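Local atomic coordinates of intermedilysin (PDB entry 5IMW), a protein that probably lyses host cells by binding cholesterol-containing membranes, changing shape and assembling with other copies of itself into an oligomeric transmembrane pore. Residues A[177-182]-A[249-254]; A[244-249]-A[291-296]; A[253-258]-A[283-288]; A[378-383]-A[422-427]. All coordinates share one frame; numbering follows the deposited sequence.

Contact 1: A[177-182]-A[249-254]; sequences PLNVDF and YVKFET
Lys251 reaches Leu178 and Asn179 with a side chain that bends at its third torsion: chi3 of 82° turns CE aside from the otherwise extended tail, toward the loop 177-182. Asn179 answers with CG in the crowded position between its backbone N and carbonyl carbon (chi1 62°), and its OD1 lies 3.1 Å from Lys251 NZ. That pair is modelled as a hydrogen bond, the two side chains crossing at about a right angle, but the amine sits too close to a neighbouring carbonyl in the model, so its exact place is doubtful. The same caution applies to the long, weak salt bridge from Lys251 NZ to Glu253 OE2 at 3.5 Å, made within the strand.

The apolar part is firmer. Leu178 and Lys251 slide past one another in opposite directions, with Leu178 CD1 3.8 Å from Lys251 CB, while Val180 CG2 stands 4.2 Å from Lys251 CD. In cytolysins of this family the central antiparallel sheet carries a helical cluster between its first two strands, and 177-182 belongs to that cluster, linking helices 171-174 and 183-187. In the family such a cluster unfolds into a transmembrane hairpin on insertion; here it is still folded, with 177-182 lying against strand 246-254. Val180 also touches Ile194 of the adjoining strand 191-200, and Leu178 touches Val292 of strand 288-294. Asp181 spends its carboxylate on Ser183 and Ser184 at the start of the next helix, with its OD2 5.6 Å from Glu253 OE2, a like charge not in contact with it.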
# COMPACT_ATOMS: atom_id res chain seq x y z
N PRO A 177 -1.04 19.36 -2.44
CA PRO A 177 0.31 19.93 -2.56
C PRO A 177 1.31 19.00 -3.23
O PRO A 177 2.35 19.46 -3.70
CB PRO A 177 0.71 20.23 -1.11
CG PRO A 177 -0.58 20.32 -0.37
CD PRO A 177 -1.51 19.37 -1.04
N LEU A 178 1.02 17.69 -3.28
CA LEU A 178 1.92 16.76 -3.95
C LEU A 178 1.86 16.91 -5.47
O LEU A 178 2.82 16.54 -6.15
CB LEU A 178 1.60 15.32 -3.57
CG LEU A 178 1.63 14.87 -2.11
CD1 LEU A 178 2.39 13.56 -1.98
CD2 LEU A 178 2.23 15.92 -1.18
N ASN A 179 0.75 17.43 -6.00
CA ASN A 179 0.55 17.62 -7.43
C ASN A 179 1.06 16.42 -8.23
O ASN A 179 1.79 16.55 -9.21
CB ASN A 179 1.19 18.93 -7.91
CG ASN A 179 2.71 18.96 -7.73
OD1 ASN A 179 3.42 18.02 -8.07
ND2 ASN A 179 3.21 20.07 -7.19
N VAL A 180 0.65 15.23 -7.80
CA VAL A 180 1.04 13.99 -8.47
C VAL A 180 0.71 14.10 -9.95
O VAL A 180 -0.44 13.90 -10.35
CB VAL A 180 0.34 12.77 -7.83
CG1 VAL A 180 0.62 11.51 -8.64
CG2 VAL A 180 0.82 12.59 -6.40
N ASP A 181 1.71 14.42 -10.76
CA ASP A 181 1.56 14.33 -12.21
C ASP A 181 1.21 12.90 -12.59
O ASP A 181 1.99 11.98 -12.32
CB ASP A 181 2.84 14.78 -12.90
CG ASP A 181 2.82 14.52 -14.40
OD1 ASP A 181 1.74 14.65 -15.01
OD2 ASP A 181 3.88 14.18 -14.96
N PHE A 182 0.05 12.71 -13.21
CA PHE A 182 -0.45 11.38 -13.50
C PHE A 182 -0.51 11.05 -14.99
O PHE A 182 -0.72 9.88 -15.33
CB PHE A 182 -1.84 11.19 -12.89
CG PHE A 182 -1.93 10.02 -11.98
CD1 PHE A 182 -1.92 8.74 -12.49
CD2 PHE A 182 -1.99 10.19 -10.61
CE1 PHE A 182 -1.99 7.65 -11.66
CE2 PHE A 182 -2.06 9.10 -9.77
CZ PHE A 182 -2.06 7.83 -10.30
N TYR A 249 2.72 12.26 4.38
CA TYR A 249 2.55 11.67 3.06
C TYR A 249 3.70 12.14 2.18
O TYR A 249 4.01 13.34 2.14
CB TYR A 249 1.21 12.08 2.44
CG TYR A 249 -0.01 11.43 3.07
CD1 TYR A 249 -0.07 10.06 3.28
CD2 TYR A 249 -1.11 12.19 3.45
CE1 TYR A 249 -1.18 9.46 3.84
CE2 TYR A 249 -2.22 11.61 4.02
CZ TYR A 249 -2.26 10.24 4.22
OH TYR A 249 -3.36 9.65 4.79
N VAL A 250 4.34 11.20 1.50
CA VAL A 250 5.50 11.50 0.66
C VAL A 250 5.31 10.83 -0.70
O VAL A 250 4.71 9.75 -0.81
CB VAL A 250 6.82 11.03 1.30
CG1 VAL A 250 8.01 11.57 0.52
CG2 VAL A 250 6.88 11.45 2.77
N LYS A 251 5.83 11.48 -1.74
CA LYS A 251 5.82 10.96 -3.10
C LYS A 251 7.24 10.68 -3.58
O LYS A 251 8.19 11.39 -3.23
CB LYS A 251 5.12 11.94 -4.05
CG LYS A 251 5.89 12.27 -5.33
CD LYS A 251 5.02 12.99 -6.35
CE LYS A 251 4.91 14.48 -6.08
NZ LYS A 251 4.12 15.16 -7.14
N PHE A 252 7.37 9.64 -4.40
CA PHE A 252 8.62 9.30 -5.08
C PHE A 252 8.36 9.26 -6.58
O PHE A 252 7.44 8.58 -7.03
CB PHE A 252 9.16 7.95 -4.60
CG PHE A 252 9.34 7.85 -3.11
CD1 PHE A 252 10.46 8.38 -2.50
CD2 PHE A 252 8.38 7.23 -2.31
CE1 PHE A 252 10.63 8.30 -1.13
CE2 PHE A 252 8.55 7.15 -0.94
CZ PHE A 252 9.67 7.68 -0.35
N GLU A 253 9.18 9.99 -7.34
CA GLU A 253 9.06 10.05 -8.79
C GLU A 253 10.33 9.48 -9.40
O GLU A 253 11.41 10.09 -9.28
CB GLU A 253 8.82 11.49 -9.27
CG GLU A 253 7.44 12.03 -8.92
CD GLU A 253 7.21 13.43 -9.47
OE1 GLU A 253 8.20 14.18 -9.62
OE2 GLU A 253 6.04 13.77 -9.76
N THR A 254 10.22 8.33 -10.06
CA THR A 254 11.36 7.60 -10.59
C THR A 254 11.21 7.38 -12.09
O THR A 254 10.10 7.37 -12.62
CB THR A 254 11.52 6.24 -9.88
OG1 THR A 254 11.28 6.40 -8.48
CG2 THR A 254 12.92 5.68 -10.08

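Contact 2: A[244-249]-A[291-296]; sequences YGRAMY and AVVLGG
Met248 and Val293 face each other across an antiparallel strand pair, their side chains side by side and pointing the same way. Met248 CG lies between its backbone N and carbonyl carbon (chi1 39°), and the bent chain brings CE up to Val293 CG2. Met248 CB is 4.0 Å from the same methyl; this is the apolar contact between the side chains.

The close side of the contact rests also on the backbones, which are in full register. Ala247 with Leu294 and Tyr249 with Val292 are hydrogen-bonded pairs: Ala247 N to Leu294 O is 2.9 Å, and Val292 N to Tyr249 O is also 2.9 Å, each bond matched by its return partner. Met248 with Val293 is the non-hydrogen-bonded pair between them. The strand ends at Leu294, and Gly295 and Gly296 continue as loop, yet Gly295 stays close: its CA is 4.3 Å from Arg246 CA, and a side chain there would run into Gly245 O. Gly296 CA lies over one face of the Arg246 guanidinium, whose NH1 stands near the like-charged Lys318.

The solvent side is Leu294, which points to the face that carries Ala247 while its end leads away.

At Gly245 the chain turns a corner, passing from strand 236-244 of another sheet into strand 246-254. That strand has 191-200 as its other neighbour, the ring of Tyr249 meets Phe167 and Phe171 of the helical cluster, and Ala247 touches Ile331 of strand 329-337.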
# COMPACT_ATOMS: atom_id res chain seq x y z
N TYR A 244 -1.74 10.44 18.75
CA TYR A 244 -1.06 11.72 18.64
C TYR A 244 0.39 11.50 18.24
O TYR A 244 0.99 10.47 18.56
CB TYR A 244 -1.12 12.50 19.97
CG TYR A 244 -2.52 12.74 20.48
CD1 TYR A 244 -3.16 11.80 21.28
CD2 TYR A 244 -3.20 13.90 20.17
CE1 TYR A 244 -4.44 12.02 21.75
CE2 TYR A 244 -4.47 14.13 20.63
CZ TYR A 244 -5.09 13.19 21.42
OH TYR A 244 -6.37 13.42 21.89
N GLY A 245 0.94 12.47 17.53
CA GLY A 245 2.31 12.38 17.08
C GLY A 245 2.53 13.04 15.74
O GLY A 245 2.12 14.18 15.52
N ARG A 246 3.19 12.32 14.83
CA ARG A 246 3.52 12.83 13.51
C ARG A 246 3.14 11.84 12.43
O ARG A 246 3.31 10.62 12.60
CB ARG A 246 5.00 13.15 13.40
CG ARG A 246 5.44 14.25 14.32
CD ARG A 246 6.93 14.48 14.23
NE ARG A 246 7.38 14.65 12.86
CZ ARG A 246 8.65 14.84 12.53
NH1 ARG A 246 9.57 14.89 13.48
NH2 ARG A 246 9.00 14.97 11.25
N ALA A 247 2.63 12.36 11.32
CA ALA A 247 2.32 11.54 10.16
C ALA A 247 2.60 12.37 8.91
O ALA A 247 2.38 13.59 8.91
CB ALA A 247 0.87 11.06 10.17
N MET A 248 3.10 11.71 7.87
CA MET A 248 3.51 12.40 6.65
C MET A 248 3.13 11.57 5.44
O MET A 248 3.20 10.34 5.46
CB MET A 248 5.03 12.65 6.66
CG MET A 248 5.83 11.49 7.24
SD MET A 248 7.61 11.56 6.94
CE MET A 248 7.93 13.32 6.88
N TYR A 249 2.72 12.26 4.38
CA TYR A 249 2.55 11.67 3.06
C TYR A 249 3.70 12.14 2.18
O TYR A 249 4.01 13.34 2.14
CB TYR A 249 1.21 12.08 2.44
CG TYR A 249 -0.01 11.43 3.07
CD1 TYR A 249 -0.07 10.06 3.28
CD2 TYR A 249 -1.11 12.19 3.45
CE1 TYR A 249 -1.18 9.46 3.84
CE2 TYR A 249 -2.22 11.61 4.02
CZ TYR A 249 -2.26 10.24 4.22
OH TYR A 249 -3.36 9.65 4.79
N ALA A 291 7.28 16.02 -0.00
CA ALA A 291 6.60 15.50 1.18
C ALA A 291 5.71 16.57 1.79
O ALA A 291 5.99 17.77 1.69
CB ALA A 291 7.60 15.00 2.23
N VAL A 292 4.63 16.12 2.42
CA VAL A 292 3.77 16.97 3.23
C VAL A 292 3.66 16.33 4.61
O VAL A 292 3.41 15.12 4.72
CB VAL A 292 2.37 17.14 2.60
CG1 VAL A 292 1.42 17.84 3.56
CG2 VAL A 292 2.49 17.94 1.31
N VAL A 293 3.85 17.13 5.65
CA VAL A 293 3.98 16.64 7.01
C VAL A 293 2.86 17.21 7.87
O VAL A 293 2.45 18.36 7.68
CB VAL A 293 5.36 17.00 7.61
CG1 VAL A 293 5.47 16.49 9.05
CG2 VAL A 293 6.48 16.42 6.75
N LEU A 294 2.37 16.40 8.80
CA LEU A 294 1.43 16.84 9.81
C LEU A 294 1.95 16.38 11.16
O LEU A 294 2.23 15.19 11.35
CB LEU A 294 0.03 16.27 9.56
CG LEU A 294 -1.12 17.25 9.82
CD1 LEU A 294 -1.35 18.13 8.60
CD2 LEU A 294 -2.39 16.51 10.21
N GLY A 295 2.10 17.32 12.09
CA GLY A 295 2.62 17.02 13.42
C GLY A 295 4.04 17.48 13.66
O GLY A 295 4.54 17.28 14.77
N GLY A 296 4.70 18.09 12.68
CA GLY A 296 6.06 18.56 12.86
C GLY A 296 6.22 19.43 14.08
O GLY A 296 5.23 19.79 14.73

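Contact 3: A[253-258]-A[283-288]; sequences ETTSKS and ILKNTK
At the frayed end of a strand pair, two threonines and a lysine come together: Thr254 and Thr287 meet next to Glu253 and Lys288, which form an antiparallel pair of the hydrogen-bonded type. The bond itself is not made, since Glu253 N stands 3.6 Å from Lys288 O, and the two side chains lie on one face of the sheet with the end of Lys288 leading away.

Thr287 CG2 makes most of the contact. It lies 3.5 Å from Thr254 OG1 and 3.8 Å from Thr254 CG2, the two side chains crossing obliquely. From further out Lys285 folds back: a bend at chi2 (-77°) sets CD 3.8 Å from Thr254 CG2, and the further bend at chi3 turns CE.

In this family the connection between these two strands is the second helical cluster, one that unfolds into a membrane hairpin during pore formation; helix 261-268 belongs to it, so the contact sits at its base. Lys285 NZ bonds to Asn286 O at 2.8 Å, well above the carbonyl plane. On the outgoing side, Ser256 OG accepts from Ser258 N at 3.2 Å and 156°, an ST turn just after the strand ends, while Lys257 NZ binds Gly188 O.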
# COMPACT_ATOMS: atom_id res chain seq x y z
N GLU A 253 9.18 9.99 -7.34
CA GLU A 253 9.06 10.05 -8.79
C GLU A 253 10.33 9.48 -9.40
O GLU A 253 11.41 10.09 -9.28
CB GLU A 253 8.82 11.49 -9.27
CG GLU A 253 7.44 12.03 -8.92
CD GLU A 253 7.21 13.43 -9.47
OE1 GLU A 253 8.20 14.18 -9.62
OE2 GLU A 253 6.04 13.77 -9.76
N THR A 254 10.22 8.33 -10.06
CA THR A 254 11.36 7.60 -10.59
C THR A 254 11.21 7.38 -12.09
O THR A 254 10.10 7.37 -12.62
CB THR A 254 11.52 6.24 -9.88
OG1 THR A 254 11.28 6.40 -8.48
CG2 THR A 254 12.92 5.68 -10.08
N THR A 255 12.35 7.21 -12.77
CA THR A 255 12.38 6.89 -14.19
C THR A 255 12.81 5.46 -14.48
O THR A 255 12.50 4.94 -15.56
CB THR A 255 13.31 7.84 -14.95
OG1 THR A 255 14.64 7.76 -14.40
CG2 THR A 255 12.81 9.28 -14.85
N SER A 256 13.51 4.81 -13.55
CA SER A 256 13.89 3.42 -13.72
C SER A 256 12.66 2.52 -13.78
O SER A 256 11.58 2.86 -13.28
CB SER A 256 14.81 2.97 -12.58
OG SER A 256 14.97 1.56 -12.59
N LYS A 257 12.84 1.35 -14.40
CA LYS A 257 11.75 0.39 -14.59
C LYS A 257 11.95 -0.88 -13.75
O LYS A 257 11.35 -1.91 -14.06
CB LYS A 257 11.62 0.02 -16.07
CG LYS A 257 11.58 1.22 -17.01
CD LYS A 257 10.65 2.30 -16.48
CE LYS A 257 10.11 3.17 -17.59
NZ LYS A 257 8.89 3.90 -17.14
N SER A 258 12.76 -0.81 -12.70
CA SER A 258 12.96 -1.97 -11.85
C SER A 258 11.65 -2.40 -11.21
O SER A 258 10.86 -1.57 -10.74
CB SER A 258 14.00 -1.64 -10.76
OG SER A 258 14.01 -2.63 -9.75
N ILE A 283 19.20 -0.81 -4.68
CA ILE A 283 19.67 0.27 -3.81
C ILE A 283 19.84 1.58 -4.56
O ILE A 283 18.89 2.36 -4.70
CB ILE A 283 20.98 -0.14 -3.10
CG1 ILE A 283 21.88 -0.98 -4.03
CG2 ILE A 283 20.67 -0.88 -1.80
CD1 ILE A 283 21.72 -2.49 -3.94
N LEU A 284 21.06 1.84 -5.05
CA LEU A 284 21.45 3.19 -5.46
C LEU A 284 20.46 3.80 -6.45
O LEU A 284 19.99 3.13 -7.38
CB LEU A 284 22.85 3.16 -6.09
CG LEU A 284 24.00 2.79 -5.14
CD1 LEU A 284 24.39 1.33 -5.31
CD2 LEU A 284 25.21 3.69 -5.37
N LYS A 285 20.15 5.08 -6.24
CA LYS A 285 19.16 5.79 -7.04
C LYS A 285 19.05 7.25 -6.62
O LYS A 285 18.90 7.55 -5.43
CB LYS A 285 17.79 5.12 -6.91
CG LYS A 285 16.98 5.08 -8.19
CD LYS A 285 16.36 6.42 -8.52
CE LYS A 285 16.94 7.03 -9.79
NZ LYS A 285 16.03 8.03 -10.42
N ASN A 286 19.14 8.17 -7.59
CA ASN A 286 18.94 9.60 -7.35
C ASN A 286 17.60 10.01 -7.95
O ASN A 286 17.45 10.05 -9.18
CB ASN A 286 20.08 10.42 -7.95
CG ASN A 286 21.37 10.26 -7.17
OD1 ASN A 286 21.59 9.25 -6.50
ND2 ASN A 286 22.23 11.27 -7.24
N THR A 287 16.64 10.32 -7.09
CA THR A 287 15.29 10.71 -7.49
C THR A 287 14.97 12.11 -6.97
O THR A 287 15.79 12.75 -6.30
CB THR A 287 14.26 9.70 -6.97
OG1 THR A 287 14.82 8.95 -5.89
CG2 THR A 287 13.80 8.76 -8.08
N LYS A 288 13.77 12.57 -7.28
CA LYS A 288 13.20 13.78 -6.71
C LYS A 288 12.13 13.39 -5.69
O LYS A 288 11.40 12.41 -5.88
CB LYS A 288 12.59 14.68 -7.79
CG LYS A 288 13.58 15.61 -8.48
CD LYS A 288 14.79 14.86 -9.00
CE LYS A 288 15.69 15.77 -9.83
NZ LYS A 288 16.14 16.97 -9.06

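Contact 4: A[378-383]-A[422-427]; sequences YVYWEE and NIRVKV
Tyr378 and Tyr380 stand on one face of the sheet, and Lys426 NZ meets both, in two different ways. Against Tyr378 the amine makes an off-centre cation-pi contact, 3.9 Å from the ring centroid and 32° off the normal, displaced toward CG. Against Tyr380 it lies at the edge, near the ring plane, and donates to OH at 2.9 Å. In the lysine, chi3 (-74°) turns CE back and chi4 then sets NZ within reach of both rings.

Arg424 takes the next place along. Its guanidinium plane is only 21° from that of the Tyr380 ring, and Tyr380 CD1 sits 3.9 Å above the guanidinium centre. Beyond it Glu382 OE2 comes to 3.5 Å from Asn422 CB.

These are neighbouring strands of a four-stranded antiparallel sheet in the C-terminal beta sandwich, the domain by which cholesterol-dependent cytolysins meet the membrane. Paired backbone bonds, such as Arg424 N to Tyr380 O at 2.9 Å, fix the register.

On the face of Val379 and Val425 the contact is apolar, with Val379 CG2 4.3 Å from Val425 CG1. Separately, Trp381 CB lies 3.9 Å from Ile423 CG1. The Trp381 indole leads away from strand 422-427, its NE1 donating in the ring plane to Glu383 OE2 at 2.8 Å, and it meets Phe416 edge-to-face.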
# COMPACT_ATOMS: atom_id res chain seq x y z
N TYR A 378 17.48 -29.22 -33.16
CA TYR A 378 16.29 -28.56 -33.66
C TYR A 378 15.90 -27.47 -32.67
O TYR A 378 15.91 -27.69 -31.45
CB TYR A 378 15.13 -29.53 -33.88
CG TYR A 378 15.43 -30.66 -34.84
CD1 TYR A 378 16.21 -31.74 -34.45
CD2 TYR A 378 14.94 -30.64 -36.14
CE1 TYR A 378 16.49 -32.77 -35.32
CE2 TYR A 378 15.22 -31.67 -37.02
CZ TYR A 378 15.99 -32.73 -36.61
OH TYR A 378 16.28 -33.76 -37.48
N VAL A 379 15.57 -26.29 -33.19
CA VAL A 379 15.35 -25.10 -32.37
C VAL A 379 14.34 -24.21 -33.08
O VAL A 379 14.50 -23.89 -34.27
CB VAL A 379 16.67 -24.34 -32.12
CG1 VAL A 379 16.41 -22.91 -31.67
CG2 VAL A 379 17.51 -25.06 -31.06
N TYR A 380 13.31 -23.80 -32.35
CA TYR A 380 12.25 -22.96 -32.91
C TYR A 380 11.91 -21.87 -31.91
O TYR A 380 12.25 -21.95 -30.72
CB TYR A 380 11.00 -23.78 -33.25
CG TYR A 380 11.27 -25.20 -33.68
CD1 TYR A 380 11.55 -26.20 -32.74
CD2 TYR A 380 11.24 -25.56 -35.02
CE1 TYR A 380 11.80 -27.50 -33.13
CE2 TYR A 380 11.48 -26.86 -35.42
CZ TYR A 380 11.76 -27.83 -34.47
OH TYR A 380 12.00 -29.13 -34.85
N TRP A 381 11.23 -20.84 -32.40
CA TRP A 381 10.79 -19.73 -31.56
C TRP A 381 9.76 -18.93 -32.35
O TRP A 381 9.38 -19.29 -33.46
CB TRP A 381 11.98 -18.87 -31.13
CG TRP A 381 12.58 -18.06 -32.23
CD1 TRP A 381 12.20 -16.81 -32.63
CD2 TRP A 381 13.67 -18.44 -33.08
NE1 TRP A 381 12.99 -16.39 -33.68
CE2 TRP A 381 13.89 -17.37 -33.97
CE3 TRP A 381 14.47 -19.58 -33.18
CZ2 TRP A 381 14.89 -17.41 -34.95
CZ3 TRP A 381 15.46 -19.61 -34.14
CH2 TRP A 381 15.66 -18.53 -35.01
N GLU A 382 9.32 -17.82 -31.75
CA GLU A 382 8.33 -16.95 -32.37
C GLU A 382 8.74 -15.50 -32.16
O GLU A 382 9.34 -15.15 -31.14
CB GLU A 382 6.93 -17.18 -31.79
CG GLU A 382 6.73 -18.55 -31.15
CD GLU A 382 5.29 -18.84 -30.79
OE1 GLU A 382 4.42 -17.97 -31.05
OE2 GLU A 382 5.01 -19.93 -30.25
N GLU A 383 8.42 -14.66 -33.14
CA GLU A 383 8.80 -13.25 -33.12
C GLU A 383 7.56 -12.39 -33.29
O GLU A 383 6.74 -12.63 -34.18
CB GLU A 383 9.81 -12.94 -34.23
CG GLU A 383 11.16 -13.63 -34.04
CD GLU A 383 12.08 -13.48 -35.24
OE1 GLU A 383 11.69 -12.80 -36.21
OE2 GLU A 383 13.19 -14.05 -35.21
N ASN A 422 8.62 -18.09 -26.36
CA ASN A 422 8.38 -19.51 -26.63
C ASN A 422 9.54 -20.11 -27.43
O ASN A 422 9.37 -20.64 -28.53
CB ASN A 422 7.04 -19.71 -27.36
CG ASN A 422 5.83 -19.66 -26.43
OD1 ASN A 422 5.74 -20.41 -25.46
ND2 ASN A 422 4.88 -18.77 -26.74
N ILE A 423 10.73 -20.03 -26.84
CA ILE A 423 11.93 -20.63 -27.43
C ILE A 423 11.98 -22.10 -27.03
O ILE A 423 11.95 -22.44 -25.84
CB ILE A 423 13.19 -19.89 -26.97
CG1 ILE A 423 13.13 -18.43 -27.41
CG2 ILE A 423 14.44 -20.56 -27.55
CD1 ILE A 423 14.21 -17.56 -26.81
N ARG A 424 12.09 -22.98 -28.02
CA ARG A 424 12.11 -24.42 -27.81
C ARG A 424 13.44 -24.98 -28.27
O ARG A 424 14.03 -24.50 -29.25
CB ARG A 424 10.96 -25.10 -28.55
CG ARG A 424 9.58 -24.53 -28.26
CD ARG A 424 8.62 -24.87 -29.39
NE ARG A 424 8.68 -26.28 -29.73
CZ ARG A 424 8.22 -26.80 -30.87
NH1 ARG A 424 7.68 -26.02 -31.79
NH2 ARG A 424 8.32 -28.10 -31.09
N VAL A 425 13.92 -26.01 -27.57
CA VAL A 425 15.20 -26.63 -27.87
C VAL A 425 14.99 -28.14 -27.92
O VAL A 425 14.77 -28.78 -26.89
CB VAL A 425 16.27 -26.28 -26.83
CG1 VAL A 425 17.58 -26.97 -27.16
CG2 VAL A 425 16.47 -24.77 -26.76
N LYS A 426 15.07 -28.71 -29.12
CA LYS A 426 15.18 -30.14 -29.30
C LYS A 426 16.63 -30.46 -29.64
O LYS A 426 17.27 -29.72 -30.40
CB LYS A 426 14.26 -30.66 -30.40
CG LYS A 426 13.74 -32.07 -30.19
CD LYS A 426 13.49 -32.80 -31.51
CE LYS A 426 12.24 -32.30 -32.22
NZ LYS A 426 12.53 -31.70 -33.56
N VAL A 427 17.14 -31.56 -29.10
CA VAL A 427 18.53 -31.94 -29.32
C VAL A 427 18.63 -33.46 -29.20
O VAL A 427 18.19 -34.04 -28.21
CB VAL A 427 19.49 -31.23 -28.34
CG1 VAL A 427 19.11 -31.54 -26.91
CG2 VAL A 427 20.95 -31.60 -28.61

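In the fold
Strand 246-254 carries contacts 1, 2 and 3. Contacts 1 and 2 share Tyr249 and touch directly, Leu178 packing on Val292, while contacts 1 and 3 share Glu253 and Thr254. Contacts 2 and 3 lie at the two ends of the same neighbouring strands, their centres 24 Å apart, and the Cys290-Cys305 disulfide ties strand 288-294 to 304-305 in this locked form. Contact 4 belongs to the separate C-terminal sandwich, its centre 56 Å from that of contact 2 and its nearest atoms about 20 Å from contact 3. Side chains of Glu382 and Glu392, a zinc ligand in another structure, are about 11 Å apart.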